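Local coordinates for AT27789p (Drosophila melanogaster, PDB 5UZM), which probably binds RNA, including mRNA, this chain being the second quasi-RNA recognition motif (qRRM2) of Glorund, the fly homologue of hnRNP F/H, at residues A[7-12]-A[60-65]; A[54-59]-A[89-94]. One frame throughout, in Å; residues are numbered along the deposited sequence. Where two conformers were deposited one is given.

Interaction 1. Residues A[7-12]-A[60-65]; sequences TAFVVK and ESQDDT
The phenyl ring of F9 lies over the peptide that joins S61 to Q62, at the start of helix 62-69. Q62 N sits 3.5 Å above the plane of the F9 ring and over its centre, with S61 C also over the centre of that face. F9, the centre of an inverse gamma turn, holds CG anti to its carbonyl carbon (chi1 -58°), a position in which F9 CG lies 3.9 Å from S61 C. At the rim of the ring, F9 CE1 comes within 3.4 Å of Q62 CB. The Q62 side chain, bent at chi2, crosses F9 at about a right angle, its amide plane turned 49° from the ring. An alanine in place of F9 would probably leave the S61-Q62 peptide without its cover and open a gap beside Q62 CB.

One turn on, T65 meets the other segment with both branches. Its OG1 lies 3.3 Å from F9 CA while donating to S61 O over 3.2 Å; its CG2 meets V11 CG1 at 3.8 Å, the two side chains sliding past each other in opposite directions. S61 is the N-cap, its OG accepting from D64 N.

In RRM terms, the first strand and the loop before it here pack on the second helix. The bonds of S61 OG and T65 OG1 are made inside 60-65, and none links the two segments, so the contact rests on shape and dispersion.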
loop_
_atom_site.group_PDB
_atom_site.type_symbol
_atom_site.label_atom_id
_atom_site.label_comp_id
_atom_site.label_asym_id
_atom_site.label_seq_id
_atom_site.Cartn_x
_atom_site.Cartn_y
_atom_site.Cartn_z
ATOM N N THR A 7 9.857 -5.832 -10.184
ATOM C CA THR A 7 10.012 -4.427 -9.821
ATOM C C THR A 7 8.734 -3.619 -9.978
ATOM O O THR A 7 8.700 -2.470 -9.523
ATOM C CB THR A 7 11.114 -3.754 -10.647
ATOM O OG1 THR A 7 10.761 -3.785 -12.040
ATOM C CG2 THR A 7 12.462 -4.443 -10.417
ATOM N N ALA A 8 7.696 -4.163 -10.606
ATOM C CA ALA A 8 6.444 -3.432 -10.716
ATOM C C ALA A 8 5.315 -4.052 -9.897
ATOM O O ALA A 8 4.163 -3.634 -10.067
ATOM C CB ALA A 8 6.035 -3.304 -12.183
ATOM N N PHE A 9 5.615 -5.018 -9.009
ATOM C CA PHE A 9 4.618 -5.658 -8.139
ATOM C C PHE A 9 4.399 -4.813 -6.895
ATOM O O PHE A 9 4.442 -5.323 -5.772
ATOM C CB PHE A 9 5.031 -7.059 -7.670
ATOM C CG PHE A 9 5.310 -8.033 -8.772
ATOM C CD1 PHE A 9 5.013 -7.717 -10.077
ATOM C CD2 PHE A 9 5.874 -9.269 -8.480
ATOM C CE1 PHE A 9 5.311 -8.604 -11.117
ATOM C CE2 PHE A 9 6.161 -10.182 -9.509
ATOM C CZ PHE A 9 5.868 -9.819 -10.836
ATOM N N VAL A 10 4.218 -3.520 -7.088
ATOM C CA VAL A 10 4.104 -2.557 -5.997
ATOM C C VAL A 10 2.985 -1.589 -6.341
ATOM O O VAL A 10 2.861 -1.153 -7.483
ATOM C CB VAL A 10 5.414 -1.783 -5.765
ATOM C CG1 VAL A 10 5.255 -0.801 -4.585
ATOM C CG2 VAL A 10 6.567 -2.754 -5.532
ATOM N N VAL A 11 2.155 -1.235 -5.348
ATOM C CA VAL A 11 1.185 -0.167 -5.526
ATOM C C VAL A 11 1.450 0.897 -4.460
ATOM O O VAL A 11 2.070 0.623 -3.425
ATOM C CB VAL A 11 -0.270 -0.658 -5.431
ATOM C CG1 VAL A 11 -0.564 -1.796 -6.422
ATOM C CG2 VAL A 11 -0.600 -1.079 -3.996
ATOM N N LYS A 12 0.998 2.121 -4.724
ATOM C CA LYS A 12 1.026 3.220 -3.773
ATOM C C LYS A 12 -0.399 3.544 -3.357
ATOM O O LYS A 12 -1.291 3.600 -4.202
ATOM C CB LYS A 12 1.683 4.465 -4.415
ATOM C CG LYS A 12 1.794 5.652 -3.464
ATOM C CD LYS A 12 2.642 6.753 -4.118
ATOM C CE LYS A 12 1.996 7.311 -5.374
ATOM N NZ LYS A 12 2.839 8.382 -6.029
ATOM N N GLU A 60 3.294 -10.514 -4.272
ATOM C CA GLU A 60 4.150 -11.590 -4.747
ATOM C C GLU A 60 4.053 -11.799 -6.244
ATOM O O GLU A 60 4.920 -12.461 -6.827
ATOM C CB GLU A 60 3.795 -12.895 -4.038
ATOM C CG GLU A 60 4.982 -13.736 -3.730
ATOM C CD GLU A 60 5.803 -13.127 -2.635
ATOM O OE1 GLU A 60 5.206 -12.776 -1.594
ATOM O OE2 GLU A 60 7.029 -12.984 -2.814
ATOM N N SER A 61 3.012 -11.284 -6.884
ATOM C CA SER A 61 2.749 -11.619 -8.269
ATOM C C SER A 61 2.180 -10.413 -8.990
ATOM O O SER A 61 1.621 -9.492 -8.387
ATOM C CB SER A 61 1.785 -12.807 -8.402
ATOM O OG SER A 61 0.451 -12.428 -8.099
ATOM N N GLN A 62 2.316 -10.439 -10.315
ATOM C CA GLN A 62 1.767 -9.377 -11.141
ATOM C C GLN A 62 0.241 -9.386 -11.136
ATOM O O GLN A 62 -0.397 -8.329 -11.065
ATOM C CB GLN A 62 2.329 -9.509 -12.564
ATOM C CG GLN A 62 1.544 -8.798 -13.631
ATOM C CD GLN A 62 1.731 -7.304 -13.634
ATOM O OE1 GLN A 62 2.582 -6.752 -12.920
ATOM N NE2 GLN A 62 0.931 -6.630 -14.445
ATOM N N ASP A 63 -0.378 -10.561 -11.172
ATOM C CA ASP A 63 -1.837 -10.560 -11.173
ATOM C C ASP A 63 -2.406 -10.017 -9.865
ATOM O O ASP A 63 -3.462 -9.380 -9.878
ATOM C CB ASP A 63 -2.363 -11.956 -11.440
ATOM C CG ASP A 63 -3.877 -11.996 -11.514
ATOM O OD1 ASP A 63 -4.449 -11.380 -12.436
ATOM O OD2 ASP A 63 -4.487 -12.655 -10.651
ATOM N N ASP A 64 -1.720 -10.240 -8.751
ATOM C CA ASP A 64 -2.205 -9.665 -7.492
ATOM C C ASP A 64 -2.119 -8.144 -7.492
ATOM O O ASP A 64 -2.976 -7.465 -6.899
ATOM C CB ASP A 64 -1.430 -10.256 -6.340
ATOM C CG ASP A 64 -2.068 -11.556 -5.852
ATOM O OD1 ASP A 64 -3.026 -12.026 -6.515
ATOM O OD2 ASP A 64 -1.617 -12.110 -4.833
ATOM N N THR A 65 -1.095 -7.590 -8.127
ATOM C CA THR A 65 -1.033 -6.143 -8.299
ATOM C C THR A 65 -2.223 -5.633 -9.098
ATOM O O THR A 65 -2.806 -4.585 -8.784
ATOM C CB THR A 65 0.294 -5.771 -8.973
ATOM O OG1 THR A 65 1.366 -6.311 -8.186
ATOM C CG2 THR A 65 0.430 -4.262 -9.074
#

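Interaction 2. Residues A[54-59]-A[89-94]; sequences EAFVQF and AEMKRA
M91 sets its backbone over the ring of F56: M91 CA stands 3.8 Å from the centroid of the F56 ring and 11° off the normal, a CH-pi contact on one face. With CG anti to the backbone N (chi1 177°) and the rest of the chain extended, the M91 side chain slides back past F56 in the opposite direction, bringing CE to 3.6 Å from F56 CB. On strand 54-58 the bond from F56 CA to CB points toward the helix, with CG anti to the carbonyl carbon. This third strand of the RRM fold corresponds to RNP1, F56 at one of its aromatic positions, although E54 takes the place of another; the C-terminal helix 88-94 covers it on the sheet face that carries RNA in canonical RRMs, its 89-94 segment at 136° to the strand.

Around the ring, A94 CB approaches F56 CE1 to 3.7 Å. The extended E90 crosses F56 at about a right angle: its CG lies 3.9 Å from F56 CE2, and its CD sits in the ring plane, at the edge. Beyond the ring, the E90 carboxylate is held by a salt bridge from OE1 to K12 NZ and a hydrogen bond between OE2 and S86 OG.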
loop_
_atom_site.group_PDB
_atom_site.type_symbol
_atom_site.label_atom_id
_atom_site.label_comp_id
_atom_site.label_asym_id
_atom_site.label_seq_id
_atom_site.Cartn_x
_atom_site.Cartn_y
_atom_site.Cartn_z
ATOM N N GLU A 54 -0.009 8.182 2.989
ATOM C CA GLU A 54 0.389 7.354 1.866
ATOM C C GLU A 54 1.085 6.093 2.366
ATOM O O GLU A 54 1.626 6.054 3.475
ATOM C CB GLU A 54 1.302 8.115 0.917
ATOM C CG GLU A 54 0.645 9.390 0.332
ATOM C CD GLU A 54 1.634 10.293 -0.429
ATOM O OE1 GLU A 54 1.334 10.641 -1.597
ATOM O OE2 GLU A 54 2.705 10.652 0.143
ATOM N N ALA A 55 1.073 5.055 1.531
ATOM C CA ALA A 55 1.772 3.820 1.872
ATOM C C ALA A 55 2.169 3.134 0.584
ATOM O O ALA A 55 1.623 3.434 -0.466
ATOM C CB ALA A 55 0.913 2.875 2.710
ATOM N N PHE A 56 3.092 2.176 0.678
ATOM C CA PHE A 56 3.430 1.317 -0.454
ATOM C C PHE A 56 3.167 -0.116 -0.031
ATOM O O PHE A 56 3.393 -0.457 1.131
ATOM C CB PHE A 56 4.885 1.447 -0.866
ATOM C CG PHE A 56 5.195 2.732 -1.551
ATOM C CD1 PHE A 56 5.481 3.846 -0.806
ATOM C CD2 PHE A 56 5.164 2.828 -2.927
ATOM C CE1 PHE A 56 5.765 5.063 -1.426
ATOM C CE2 PHE A 56 5.429 4.042 -3.542
ATOM C CZ PHE A 56 5.742 5.138 -2.801
ATOM N N VAL A 57 2.659 -0.937 -0.941
ATOM C CA VAL A 57 2.402 -2.350 -0.664
ATOM C C VAL A 57 3.011 -3.162 -1.800
ATOM O O VAL A 57 2.789 -2.852 -2.976
ATOM C CB VAL A 57 0.888 -2.635 -0.506
ATOM C CG1 VAL A 57 0.634 -4.135 -0.277
ATOM C CG2 VAL A 57 0.311 -1.773 0.651
ATOM N N GLN A 58 3.775 -4.184 -1.437
ATOM C CA GLN A 58 4.465 -5.076 -2.364
ATOM C C GLN A 58 3.764 -6.422 -2.371
ATOM O O GLN A 58 3.603 -7.012 -1.305
ATOM C CB GLN A 58 5.903 -5.312 -1.918
ATOM C CG GLN A 58 6.743 -4.115 -1.873
ATOM C CD GLN A 58 8.215 -4.467 -1.816
ATOM O OE1 GLN A 58 8.983 -3.879 -1.055
ATOM N NE2 GLN A 58 8.614 -5.441 -2.625
ATOM N N PHE A 59 3.424 -6.924 -3.557
ATOM C CA PHE A 59 2.774 -8.218 -3.728
ATOM C C PHE A 59 3.734 -9.253 -4.309
ATOM O O PHE A 59 4.798 -8.934 -4.835
ATOM C CB PHE A 59 1.555 -8.082 -4.639
ATOM C CG PHE A 59 0.514 -7.139 -4.099
ATOM C CD1 PHE A 59 -0.411 -7.590 -3.156
ATOM C CD2 PHE A 59 0.473 -5.818 -4.497
ATOM C CE1 PHE A 59 -1.354 -6.713 -2.626
ATOM C CE2 PHE A 59 -0.491 -4.924 -3.970
ATOM C CZ PHE A 59 -1.388 -5.381 -3.021
ATOM N N ALA A 89 11.621 0.886 -7.001
ATOM C CA ALA A 89 12.467 2.073 -6.854
ATOM C C ALA A 89 11.697 3.231 -6.223
ATOM O O ALA A 89 12.237 3.959 -5.388
ATOM C CB ALA A 89 13.047 2.492 -8.209
ATOM N N GLU A 90 10.429 3.418 -6.603
ATOM C CA GLU A 90 9.652 4.483 -5.977
ATOM C C GLU A 90 9.411 4.178 -4.505
ATOM O O GLU A 90 9.497 5.072 -3.652
ATOM C CB GLU A 90 8.333 4.689 -6.726
ATOM C CG GLU A 90 7.551 5.902 -6.184
ATOM C CD GLU A 90 6.164 6.107 -6.828
ATOM O OE1 GLU A 90 5.653 7.254 -6.799
ATOM O OE2 GLU A 90 5.567 5.145 -7.344
ATOM N N MET A 91 9.115 2.916 -4.182
ATOM C CA MET A 91 8.939 2.540 -2.780
ATOM C C MET A 91 10.215 2.788 -1.981
ATOM O O MET A 91 10.172 3.350 -0.875
ATOM C CB MET A 91 8.520 1.066 -2.698
ATOM C CG MET A 91 8.377 0.514 -1.275
ATOM S SD MET A 91 7.656 -1.133 -1.405
ATOM C CE MET A 91 6.944 -1.321 0.247
ATOM N N LYS A 92 11.364 2.356 -2.512
ATOM C CA LYS A 92 12.611 2.525 -1.766
ATOM C C LYS A 92 12.965 3.999 -1.592
ATOM O O LYS A 92 13.471 4.396 -0.535
ATOM C CB LYS A 92 13.755 1.777 -2.455
ATOM C CG LYS A 92 13.630 0.274 -2.356
ATOM C CD LYS A 92 14.432 -0.271 -1.186
ATOM C CE LYS A 92 14.424 -1.790 -1.185
ATOM N NZ LYS A 92 14.551 -2.316 -2.567
ATOM N N ARG A 93 12.730 4.819 -2.614
ATOM C CA ARG A 93 13.056 6.242 -2.498
ATOM C C ARG A 93 12.287 6.896 -1.362
ATOM O O ARG A 93 12.869 7.572 -0.505
ATOM C CB ARG A 93 12.775 6.960 -3.814
ATOM C CG ARG A 93 13.988 7.065 -4.713
ATOM C CD ARG A 93 13.790 8.145 -5.757
ATOM N NE ARG A 93 12.460 8.097 -6.355
ATOM C CZ ARG A 93 12.083 7.187 -7.249
ATOM N NH1 ARG A 93 12.931 6.243 -7.634
ATOM N NH2 ARG A 93 10.860 7.212 -7.754
ATOM N N ALA A 94 10.974 6.687 -1.320
ATOM C CA ALA A 94 10.142 7.389 -0.358
ATOM C C ALA A 94 10.283 6.852 1.057
ATOM O O ALA A 94 9.771 7.482 1.992
ATOM C CB ALA A 94 8.675 7.319 -0.790
#

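How the interactions relate
The two contacts share one sheet, in which strands 10-14 and 54-58 are antiparallel neighbours joined by backbone bonds such as V11 N to V57 O; F9 O to F59 N carries the pairing past their ends. They lie on its two faces: V11 points to helix 62-69 in interaction 1, whereas the adjacent V10 touches M91 of helix 88-94, the helix of interaction 2. Interaction 1, where the first strand begins and the chain turns into helix 62-69, is only partly buried, and there an aromatic ring meets main chain. Interaction 2 is buried and more apolar, a ring meeting a methionine and an alanine. Charge enters at its margin, where K12 pairs with E90.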